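Local coordinates for protein UV damage endonuclease (PDB 3TC3) that probably cuts DNA at ultraviolet-induced and other lesions as a metal-dependent TIM-barrel endonuclease of the UvdE family, at residues Ile155-Ser166 with Lys190-Phe201. Sequence-based numbering, arbitrary orientation.
With MN (manganese (II) ion), chain C.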
loop_
_atom_site.group_PDB
_atom_site.type_symbol
_atom_site.label_atom_id
_atom_site.label_comp_id
_atom_site.label_asym_id
_atom_site.label_seq_id
_atom_site.Cartn_x
_atom_site.Cartn_y
_atom_site.Cartn_z
ATOM N N ILE A 155 7.939 -7.643 11.167
ATOM C CA ILE A 155 7.282 -6.386 11.333
ATOM C C ILE A 155 5.757 -6.488 11.171
ATOM O O ILE A 155 5.218 -7.581 10.834
ATOM C CB ILE A 155 7.829 -5.389 10.299
ATOM C CG1 ILE A 155 7.387 -5.795 8.870
ATOM C CG2 ILE A 155 9.418 -5.259 10.391
ATOM C CD1 ILE A 155 7.894 -4.794 7.765
ATOM N N GLU A 156 5.098 -5.400 11.518
ATOM C CA GLU A 156 3.613 -5.403 11.365
ATOM C C GLU A 156 3.262 -4.944 9.951
ATOM O O GLU A 156 3.200 -5.864 9.062
ATOM C CB GLU A 156 2.900 -4.564 12.416
ATOM C CG GLU A 156 3.058 -5.053 13.935
ATOM C CD GLU A 156 2.808 -6.535 14.188
ATOM O OE1 GLU A 156 1.896 -7.161 13.599
ATOM O OE2 GLU A 156 3.520 -7.096 15.055
ATOM N N GLY A 157 3.045 -3.631 9.756
ATOM C CA GLY A 157 2.772 -3.166 8.377
ATOM C C GLY A 157 1.311 -3.352 8.074
ATOM O O GLY A 157 0.593 -4.072 8.776
ATOM N N LYS A 158 0.882 -2.683 7.048
ATOM C CA LYS A 158 -0.505 -2.810 6.533
ATOM C C LYS A 158 -0.545 -3.344 5.124
ATOM O O LYS A 158 0.290 -2.961 4.299
ATOM C CB LYS A 158 -1.227 -1.456 6.582
ATOM C CG LYS A 158 -1.380 -0.888 8.068
ATOM C CD LYS A 158 -2.152 -1.776 8.948
ATOM C CE LYS A 158 -2.408 -1.049 10.317
ATOM N NZ LYS A 158 -2.941 -2.080 11.212
ATOM N N ILE A 159 -1.617 -4.057 4.806
ATOM C CA ILE A 159 -1.860 -4.567 3.441
ATOM C C ILE A 159 -3.109 -3.908 3.026
ATOM O O ILE A 159 -4.190 -4.171 3.601
ATOM C CB ILE A 159 -2.036 -6.151 3.448
ATOM C CG1 ILE A 159 -0.767 -6.801 3.994
ATOM C CG2 ILE A 159 -2.355 -6.583 2.033
ATOM C CD1 ILE A 159 -1.042 -8.344 4.350
ATOM N N GLN A 160 -3.012 -3.043 2.011
ATOM C CA GLN A 160 -4.172 -2.209 1.607
ATOM C C GLN A 160 -4.776 -2.830 0.341
ATOM O O GLN A 160 -4.089 -3.141 -0.710
ATOM C CB GLN A 160 -3.718 -0.761 1.347
ATOM C CG GLN A 160 -2.830 -0.549 0.265
ATOM C CD GLN A 160 -2.380 0.930 0.331
ATOM O OE1 GLN A 160 -1.371 1.195 1.020
ATOM N NE2 GLN A 160 -3.192 1.888 -0.228
ATOM N N ILE A 161 -6.113 -2.900 0.379
ATOM C CA ILE A 161 -6.835 -3.333 -0.812
ATOM C C ILE A 161 -8.083 -2.474 -1.107
ATOM O O ILE A 161 -8.483 -1.753 -0.241
ATOM C CB ILE A 161 -7.324 -4.798 -0.716
ATOM C CG1 ILE A 161 -8.266 -4.953 0.475
ATOM C CG2 ILE A 161 -6.073 -5.716 -0.622
ATOM C CD1 ILE A 161 -8.976 -6.435 0.512
ATOM N N HIS A 162 -8.542 -2.493 -2.375
ATOM C CA HIS A 162 -9.864 -1.936 -2.671
ATOM C C HIS A 162 -10.923 -2.932 -2.279
ATOM O O HIS A 162 -10.697 -4.144 -1.998
ATOM C CB HIS A 162 -9.907 -1.657 -4.158
ATOM C CG HIS A 162 -9.105 -0.481 -4.538
ATOM N ND1 HIS A 162 -8.200 -0.512 -5.524
ATOM C CD2 HIS A 162 -9.067 0.805 -4.003
ATOM C CE1 HIS A 162 -7.648 0.733 -5.667
ATOM N NE2 HIS A 162 -8.174 1.531 -4.733
ATOM N N VAL A 163 -12.185 -2.463 -2.224
ATOM C CA VAL A 163 -13.265 -3.336 -1.850
ATOM C C VAL A 163 -13.415 -4.472 -2.883
ATOM O O VAL A 163 -13.748 -5.622 -2.544
ATOM C CB VAL A 163 -14.590 -2.531 -1.606
ATOM C CG1 VAL A 163 -15.662 -3.496 -1.349
ATOM C CG2 VAL A 163 -14.388 -1.671 -0.401
ATOM N N GLY A 164 -13.243 -4.076 -4.135
ATOM C CA GLY A 164 -13.220 -5.090 -5.149
ATOM C C GLY A 164 -14.331 -4.925 -6.205
ATOM O O GLY A 164 -14.524 -3.874 -6.852
ATOM N N SER A 165 -15.123 -5.990 -6.353
ATOM C CA SER A 165 -16.177 -6.083 -7.358
ATOM C C SER A 165 -17.468 -5.398 -6.930
ATOM O O SER A 165 -17.755 -5.393 -5.744
ATOM C CB SER A 165 -16.370 -7.619 -7.503
ATOM O OG SER A 165 -17.510 -7.944 -8.252
ATOM N N SER A 166 -18.297 -4.964 -7.902
ATOM C CA SER A 166 -19.636 -4.486 -7.575
ATOM C C SER A 166 -20.708 -5.390 -8.229
ATOM O O SER A 166 -21.859 -4.950 -8.371
ATOM C CB SER A 166 -19.864 -3.019 -8.022
ATOM O OG SER A 166 -19.653 -2.946 -9.402
ATOM N N LYS A 190 -5.497 -8.959 10.564
ATOM C CA LYS A 190 -4.991 -7.926 11.445
ATOM C C LYS A 190 -4.263 -6.795 10.722
ATOM O O LYS A 190 -4.172 -5.696 11.232
ATOM C CB LYS A 190 -4.120 -8.506 12.555
ATOM C CG LYS A 190 -4.982 -9.182 13.677
ATOM C CD LYS A 190 -5.864 -8.117 14.442
ATOM C CE LYS A 190 -6.563 -8.712 15.660
ATOM N NZ LYS A 190 -7.890 -9.252 15.208
ATOM N N ARG A 191 -3.796 -7.098 9.509
ATOM C CA ARG A 191 -2.969 -6.166 8.753
ATOM C C ARG A 191 -3.820 -5.467 7.699
ATOM O O ARG A 191 -3.375 -4.468 7.077
ATOM C CB ARG A 191 -1.862 -6.892 8.027
ATOM C CG ARG A 191 -0.772 -7.362 8.959
ATOM C CD ARG A 191 0.272 -7.907 8.072
ATOM N NE ARG A 191 1.515 -8.116 8.855
ATOM C CZ ARG A 191 1.980 -9.255 9.288
ATOM N NH1 ARG A 191 1.290 -10.387 9.168
ATOM N NH2 ARG A 191 3.217 -9.278 9.848
ATOM N N LEU A 192 -5.061 -5.906 7.483
ATOM C CA LEU A 192 -5.754 -5.420 6.263
ATOM C C LEU A 192 -6.343 -4.022 6.477
ATOM O O LEU A 192 -6.846 -3.684 7.567
ATOM C CB LEU A 192 -6.910 -6.388 5.936
ATOM C CG LEU A 192 -7.362 -6.311 4.497
ATOM C CD1 LEU A 192 -6.322 -6.962 3.549
ATOM C CD2 LEU A 192 -8.708 -7.081 4.307
ATOM N N VAL A 193 -6.209 -3.198 5.415
ATOM C CA VAL A 193 -6.838 -1.891 5.408
ATOM C C VAL A 193 -7.501 -1.695 4.027
ATOM O O VAL A 193 -7.131 -2.379 3.064
ATOM C CB VAL A 193 -5.859 -0.708 5.728
ATOM C CG1 VAL A 193 -5.166 -0.943 7.069
ATOM C CG2 VAL A 193 -4.855 -0.572 4.571
ATOM N N ILE A 194 -8.581 -0.914 3.976
ATOM C CA ILE A 194 -9.277 -0.762 2.703
ATOM C C ILE A 194 -9.201 0.701 2.261
ATOM O O ILE A 194 -9.224 1.593 3.054
ATOM C CB ILE A 194 -10.771 -1.221 2.781
ATOM C CG1 ILE A 194 -11.499 -0.496 3.872
ATOM C CG2 ILE A 194 -10.901 -2.763 2.896
ATOM C CD1 ILE A 194 -13.076 -0.798 3.866
ATOM N N GLU A 195 -9.229 0.929 0.969
ATOM C CA GLU A 195 -9.104 2.274 0.444
ATOM C C GLU A 195 -10.290 2.533 -0.505
ATOM O O GLU A 195 -10.845 1.650 -1.200
ATOM C CB GLU A 195 -7.837 2.244 -0.424
ATOM C CG GLU A 195 -7.476 3.532 -1.187
ATOM C CD GLU A 195 -6.404 3.303 -2.259
ATOM O OE1 GLU A 195 -5.657 2.330 -2.200
ATOM O OE2 GLU A 195 -6.285 4.144 -3.164
ATOM N N ASN A 196 -10.704 3.792 -0.528
ATOM C CA ASN A 196 -11.733 4.188 -1.425
ATOM C C ASN A 196 -11.206 4.196 -2.866
ATOM O O ASN A 196 -10.025 4.535 -3.084
ATOM C CB ASN A 196 -12.312 5.559 -0.997
ATOM C CG ASN A 196 -11.260 6.683 -0.961
ATOM O OD1 ASN A 196 -10.282 6.538 -0.236
ATOM N ND2 ASN A 196 -11.428 7.737 -1.786
ATOM N N ASP A 197 -12.088 3.877 -3.789
ATOM C CA ASP A 197 -11.710 3.998 -5.230
ATOM C C ASP A 197 -12.445 5.090 -5.965
ATOM O O ASP A 197 -13.370 5.692 -5.396
ATOM C CB ASP A 197 -11.766 2.597 -5.863
ATOM C CG ASP A 197 -13.197 2.117 -6.056
ATOM O OD1 ASP A 197 -13.838 2.544 -7.066
ATOM O OD2 ASP A 197 -13.738 1.308 -5.268
ATOM N N ASP A 198 -12.135 5.272 -7.287
ATOM C CA ASP A 198 -12.733 6.400 -7.962
ATOM C C ASP A 198 -13.905 6.020 -8.831
ATOM O O ASP A 198 -14.492 6.862 -9.518
ATOM C CB ASP A 198 -11.642 7.147 -8.762
ATOM C CG ASP A 198 -10.957 6.284 -9.809
ATOM O OD1 ASP A 198 -11.057 5.064 -9.842
ATOM O OD2 ASP A 198 -10.225 6.877 -10.639
ATOM N N LYS A 199 -14.296 4.743 -8.768
ATOM C CA LYS A 199 -15.376 4.265 -9.611
ATOM C C LYS A 199 -16.641 3.774 -8.880
ATOM O O LYS A 199 -17.752 4.057 -9.355
ATOM C CB LYS A 199 -14.906 3.141 -10.534
ATOM C CG LYS A 199 -13.737 3.448 -11.414
ATOM C CD LYS A 199 -14.069 4.425 -12.587
ATOM C CE LYS A 199 -12.907 4.542 -13.643
ATOM N NZ LYS A 199 -11.535 4.381 -13.020
ATOM N N VAL A 200 -16.503 3.078 -7.766
ATOM C CA VAL A 200 -17.625 2.461 -7.125
ATOM C C VAL A 200 -17.710 2.660 -5.623
ATOM O O VAL A 200 -18.716 3.143 -5.151
ATOM C CB VAL A 200 -17.629 0.940 -7.375
ATOM C CG1 VAL A 200 -18.900 0.294 -6.681
ATOM C CG2 VAL A 200 -17.784 0.706 -8.925
ATOM N N PHE A 201 -16.611 2.349 -4.923
ATOM C CA PHE A 201 -16.660 2.346 -3.471
ATOM C C PHE A 201 -16.036 3.605 -2.863
ATOM O O PHE A 201 -14.815 3.785 -2.824
ATOM C CB PHE A 201 -16.009 1.069 -2.853
ATOM C CG PHE A 201 -16.765 -0.142 -3.231
ATOM C CD1 PHE A 201 -18.071 -0.363 -2.693
ATOM C CD2 PHE A 201 -16.275 -1.010 -4.261
ATOM C CE1 PHE A 201 -18.827 -1.481 -3.125
ATOM C CE2 PHE A 201 -17.048 -2.104 -4.709
ATOM C CZ PHE A 201 -18.266 -2.377 -4.133
HETATM MN MN MN C . -4.471 5.279 -3.743
HETATM O O HOH W 1 -5.350 -3.235 10.135
HETATM O O HOH W 2 -12.420 0.328 -3.054
HETATM O O HOH W 3 -12.970 -1.546 -5.742
HETATM O O HOH W 4 -3.662 3.054 -4.065
#
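Ile-159 and Ile-161 alternate with Arg-191, Val-193 and Glu-195 in parallel backbone pairing, from Ile-159 N bound to Arg-191 O through to Glu-195 N bound to Ile-161 O, and the short strand axes diverge by 36°. On one face, Ile-161 CD1 packs 3.9 Å from Leu-192 CD2, the side chains crossing at about a right angle; these apolar groups suit the layer beneath helix 170-181, which Leu-192 and Ile-194 touch. The pair forms the fourth and fifth strands of the TIM barrel, joined in a beta-alpha-beta crossover containing helices 170-181 and 186-189.

On the other face, inside the barrel, Glu-195, extended with CG anti to the backbone N (chi1 177°), delivers OE2 to manganese at 2.2 Å; Asp-220, Glu-288 and a water also bind the metal. Glu-195 OE1 takes a bond from Gln-160 NE2 (3.2 Å), which arrives from above the carboxylate plane; NE2 also donates to Asp-251 of the same site, so one amide probably helps to hold both carboxylates in place.

At the N-terminal end of the strands, the extended chain of Arg-191 carries its flat guanidinium to two carbonyl oxygens near its plane: NE meets Glu-156 O from above that carbonyl's plane, and NH2 meets Ile-155 O and salt-bridges Asp-151. Beyond Glu-195, the flat Phe-201 ring offers one face to a CH-pi contact with Val-163 CG1, 3.8 Å from its centroid, and the other to Val-200 CG1. Short Asp-197 keeps OD1 near its own backbone, accepting from Lys-199 N, an Asx turn, and from Val-200 N, extending it to an Asx motif.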